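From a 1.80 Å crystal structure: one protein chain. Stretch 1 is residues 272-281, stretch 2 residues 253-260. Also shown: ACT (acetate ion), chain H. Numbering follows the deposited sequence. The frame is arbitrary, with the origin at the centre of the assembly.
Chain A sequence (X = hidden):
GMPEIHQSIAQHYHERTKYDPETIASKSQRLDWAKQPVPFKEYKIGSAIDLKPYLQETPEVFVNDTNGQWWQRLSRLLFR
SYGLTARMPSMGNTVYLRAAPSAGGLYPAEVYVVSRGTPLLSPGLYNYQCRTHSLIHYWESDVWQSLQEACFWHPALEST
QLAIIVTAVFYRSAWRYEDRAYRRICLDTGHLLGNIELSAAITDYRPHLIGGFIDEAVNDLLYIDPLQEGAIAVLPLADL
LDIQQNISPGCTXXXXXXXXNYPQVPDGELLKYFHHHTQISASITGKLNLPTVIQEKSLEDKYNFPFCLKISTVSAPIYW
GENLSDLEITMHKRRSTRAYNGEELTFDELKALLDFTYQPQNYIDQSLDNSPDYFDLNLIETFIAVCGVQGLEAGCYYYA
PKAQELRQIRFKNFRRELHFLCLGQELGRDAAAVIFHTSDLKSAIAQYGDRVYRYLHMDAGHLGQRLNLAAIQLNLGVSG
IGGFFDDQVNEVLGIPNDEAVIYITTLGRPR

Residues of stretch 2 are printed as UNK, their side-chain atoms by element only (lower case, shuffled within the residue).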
# COMPACT_ATOMS: atom_id res chain seq x y z
N LYS A 272 0.03 -19.45 -3.83
CA LYS A 272 -0.74 -19.48 -5.08
C LYS A 272 -2.15 -20.04 -4.85
O LYS A 272 -3.12 -19.54 -5.45
CB LYS A 272 -0.01 -20.20 -6.21
CG LYS A 272 1.24 -19.44 -6.64
CD LYS A 272 1.89 -20.05 -7.89
CE LYS A 272 3.24 -19.41 -8.20
NZ LYS A 272 3.81 -19.85 -9.46
N TYR A 273 -2.24 -21.07 -4.01
CA TYR A 273 -3.54 -21.57 -3.63
C TYR A 273 -4.39 -20.40 -3.11
O TYR A 273 -5.53 -20.17 -3.55
CB TYR A 273 -3.42 -22.68 -2.58
CG TYR A 273 -4.79 -23.24 -2.20
CD1 TYR A 273 -5.55 -22.65 -1.20
CD2 TYR A 273 -5.31 -24.36 -2.85
CE1 TYR A 273 -6.80 -23.13 -0.88
CE2 TYR A 273 -6.54 -24.85 -2.51
CZ TYR A 273 -7.31 -24.21 -1.54
OH TYR A 273 -8.55 -24.70 -1.19
N PHE A 274 -3.83 -19.62 -2.18
CA PHE A 274 -4.60 -18.54 -1.57
C PHE A 274 -5.03 -17.47 -2.59
O PHE A 274 -6.20 -17.05 -2.59
CB PHE A 274 -3.82 -17.94 -0.41
CG PHE A 274 -4.59 -16.94 0.38
CD1 PHE A 274 -5.85 -17.23 0.87
CD2 PHE A 274 -4.01 -15.73 0.71
CE1 PHE A 274 -6.56 -16.28 1.63
CE2 PHE A 274 -4.70 -14.80 1.50
CZ PHE A 274 -5.99 -15.07 1.93
N HIS A 275 -4.13 -17.11 -3.48
CA HIS A 275 -4.48 -16.11 -4.49
C HIS A 275 -5.60 -16.62 -5.40
O HIS A 275 -6.54 -15.89 -5.69
CB HIS A 275 -3.29 -15.69 -5.35
CG HIS A 275 -3.63 -14.58 -6.29
ND1 HIS A 275 -3.78 -13.28 -5.86
CD2 HIS A 275 -3.96 -14.60 -7.60
CE1 HIS A 275 -4.18 -12.54 -6.88
NE2 HIS A 275 -4.26 -13.31 -7.95
N HIS A 276 -5.52 -17.88 -5.81
CA HIS A 276 -6.55 -18.44 -6.66
C HIS A 276 -7.83 -18.81 -5.94
O HIS A 276 -8.83 -19.12 -6.59
CB HIS A 276 -6.01 -19.63 -7.44
CG HIS A 276 -5.09 -19.22 -8.55
ND1 HIS A 276 -5.45 -19.31 -9.88
CD2 HIS A 276 -3.86 -18.66 -8.52
CE1 HIS A 276 -4.45 -18.87 -10.63
NE2 HIS A 276 -3.48 -18.44 -9.83
N HIS A 277 -7.81 -18.75 -4.61
CA HIS A 277 -8.99 -19.02 -3.82
C HIS A 277 -9.53 -17.76 -3.11
O HIS A 277 -10.23 -17.85 -2.10
CB HIS A 277 -8.74 -20.17 -2.86
CG HIS A 277 -8.64 -21.50 -3.53
ND1 HIS A 277 -7.53 -21.85 -4.28
CD2 HIS A 277 -9.49 -22.54 -3.59
CE1 HIS A 277 -7.72 -23.06 -4.78
NE2 HIS A 277 -8.89 -23.51 -4.36
N THR A 278 -9.15 -16.60 -3.63
CA THR A 278 -9.69 -15.33 -3.19
C THR A 278 -10.23 -14.56 -4.39
O THR A 278 -10.46 -13.35 -4.34
CB THR A 278 -8.68 -14.46 -2.43
OG1 THR A 278 -7.44 -14.38 -3.13
CG2 THR A 278 -8.46 -15.02 -1.00
N GLN A 279 -10.44 -15.26 -5.49
CA GLN A 279 -10.96 -14.58 -6.64
C GLN A 279 -12.45 -14.29 -6.57
O GLN A 279 -13.21 -14.83 -5.73
CB GLN A 279 -10.56 -15.33 -7.96
CG GLN A 279 -10.97 -16.71 -8.04
CD GLN A 279 -10.46 -17.41 -9.31
OE1 GLN A 279 -10.80 -17.01 -10.44
NE2 GLN A 279 -9.69 -18.51 -9.12
N ILE A 280 -12.86 -13.38 -7.43
CA ILE A 280 -14.24 -13.09 -7.66
C ILE A 280 -14.58 -13.61 -9.05
O ILE A 280 -13.80 -13.48 -10.00
CB ILE A 280 -14.52 -11.60 -7.57
CG1 ILE A 280 -14.52 -11.19 -6.09
CG2 ILE A 280 -15.86 -11.24 -8.19
CD1 ILE A 280 -14.62 -9.69 -5.86
N SER A 281 -15.78 -14.17 -9.16
CA SER A 281 -16.27 -14.70 -10.45
C SER A 281 -17.53 -13.98 -10.93
O SER A 281 -18.16 -13.25 -10.15
CB SER A 281 -16.57 -16.17 -10.25
OG SER A 281 -15.37 -16.79 -9.84
N UNK A 253 -14.68 -1.97 -3.18
CA UNK A 253 -14.41 -3.34 -2.81
C UNK A 253 -15.65 -4.20 -2.90
O UNK A 253 -16.76 -3.74 -2.59
c UNK A 253 -13.86 -3.37 -1.36
N UNK A 254 -15.48 -5.44 -3.32
CA UNK A 254 -16.57 -6.40 -3.36
C UNK A 254 -16.14 -7.66 -2.63
O UNK A 254 -14.96 -7.98 -2.56
c UNK A 254 -18.99 -5.28 -5.06
c UNK A 254 -17.74 -6.27 -7.09
c UNK A 254 -16.92 -6.77 -4.81
c UNK A 254 -17.61 -5.72 -5.67
N UNK A 255 -17.12 -8.41 -2.12
CA UNK A 255 -16.79 -9.64 -1.43
C UNK A 255 -16.49 -10.81 -2.34
O UNK A 255 -17.01 -10.91 -3.46
c UNK A 255 -18.56 -8.14 -2.09
c UNK A 255 -19.12 -9.29 -1.34
c UNK A 255 -18.08 -9.95 -0.64
N UNK A 256 -15.62 -11.67 -1.85
CA UNK A 256 -15.41 -13.00 -2.44
C UNK A 256 -16.20 -13.97 -1.55
O UNK A 256 -16.82 -13.58 -0.56
o UNK A 256 -13.47 -13.77 -1.15
c UNK A 256 -13.94 -13.40 -2.43
N UNK A 257 -16.16 -15.26 -1.88
CA UNK A 257 -16.73 -16.30 -1.03
C UNK A 257 -15.86 -16.45 0.21
O UNK A 257 -14.77 -15.89 0.30
c UNK A 257 -16.75 -17.67 -1.81
N UNK A 258 -16.37 -17.22 1.17
CA UNK A 258 -15.66 -17.60 2.38
C UNK A 258 -15.48 -19.12 2.27
O UNK A 258 -16.45 -19.87 2.18
c UNK A 258 -16.44 -17.20 3.63
c UNK A 258 -15.72 -17.67 4.90
o UNK A 258 -16.62 -15.78 3.63
N UNK A 259 -14.25 -19.56 2.23
CA UNK A 259 -13.94 -20.97 2.05
C UNK A 259 -13.49 -21.64 3.34
O UNK A 259 -12.40 -21.40 3.82
c UNK A 259 -11.13 -22.75 0.01
c UNK A 259 -12.82 -21.11 0.99
o UNK A 259 -10.62 -23.88 -0.06
o UNK A 259 -10.58 -21.76 -0.46
c UNK A 259 -12.46 -22.58 0.73
N UNK A 260 -14.31 -22.53 3.88
CA UNK A 260 -13.96 -23.23 5.08
C UNK A 260 -13.57 -24.70 4.81
O UNK A 260 -13.02 -25.35 5.67
c UNK A 260 -15.41 -21.70 6.52
c UNK A 260 -15.13 -23.16 6.10
o UNK A 260 -16.31 -23.66 5.50
C ACT H . -19.08 -13.64 1.90
O ACT H . -18.16 -14.51 1.74
OXT ACT H . -18.84 -12.62 2.58
CH3 ACT H . -20.46 -13.78 1.31
O HOH W 1 -15.35 -15.78 -4.69

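Position 253 carries a single side-chain carbon. Its CA-to-CB bond points sideways, and CB comes no nearer than 7.8 Å, to CD1 of Ile-280, so it makes no contact. One carbon and nothing more is alanine: Ala-253.

Position 254 has four side-chain carbons, forked at the second. Its CA-to-CB bond points toward stretch 1, and CB meets Ile-280 CD1 at 3.9 Å, the apolar side-chain contact of this pairing. A fork at the second carbon, with no oxygen or nitrogen, makes it Leu-254. Its backbone takes part as well, the O of Leu-254 lying 3.7 Å from CD1 of Ile-280.

At position 255 three carbons close a ring onto the backbone N, which only proline does: Pro-255. Its CA-to-CB bond points away from stretch 1, and the contact is left to the main chain, where O of Pro-255 comes within 3.6 Å of CD1 of Ile-280.

Position 256 shows one carbon, then one oxygen. The CA-to-CB bond points toward stretch 1, with CB 3.7 Å from O of Gln-279 and 4.0 Å from O of Thr-278. This is Ser-256, in the p rotamer. Its hydroxyl is used within its own stretch, OG of Ser-256 donating to the backbone O of position 257 at 2.9 Å. The side chain is small, and here the CA atoms of Ser-256 and Ile-280 stand just 5.4 Å apart.

Position 257 has one side-chain carbon, its CA-to-CB bond points sideways, and it makes no direct contact; a single carbon makes it Ala-257. Its link to stretch 1 is a water, which donates to O of Gln-279 at 2.6 Å and accepts from N of Ala-257 at 3.0 Å.

Position 258 has one carbon bearing an oxygen and a carbon, and its CA-to-CB bond points away from stretch 1. The branched hydroxyl identifies Thr-258, whose OG1 donates to O of the acetate at 2.7 Å.

Position 259 holds three carbons, the last carrying two oxygens. One of these oxygens lies 2.5 Å from OH of Tyr-273, the other 3.4 Å from CD2 of His-277. A carboxylate at that length is Glu-259, extended with chi1 and chi2 both t. The phenol donates the very short bond to OE2, which sits at the ring's edge.

Position 260 again has one carbon bearing an oxygen and a carbon, out of reach of stretch 1: Thr-260.

The contact has two parts. Near one end, Ile-280 lays its side chain against Leu-254, the carbonyls of 254 and 255, and Ser-256, where the chains approach closely and a water bridges the backbones. Near the other, where the CA atoms of His-277 and Glu-259 are 7.9 Å apart, a long acid spans the gap to Tyr-273. The helix end here is itself tied down, ND1 of His-277 donating to O of Tyr-273 at 2.7 Å. The rule to read is short side chain where backbones meet, long polar reach where they part.

Stretch 2 253-260: ALPSATET
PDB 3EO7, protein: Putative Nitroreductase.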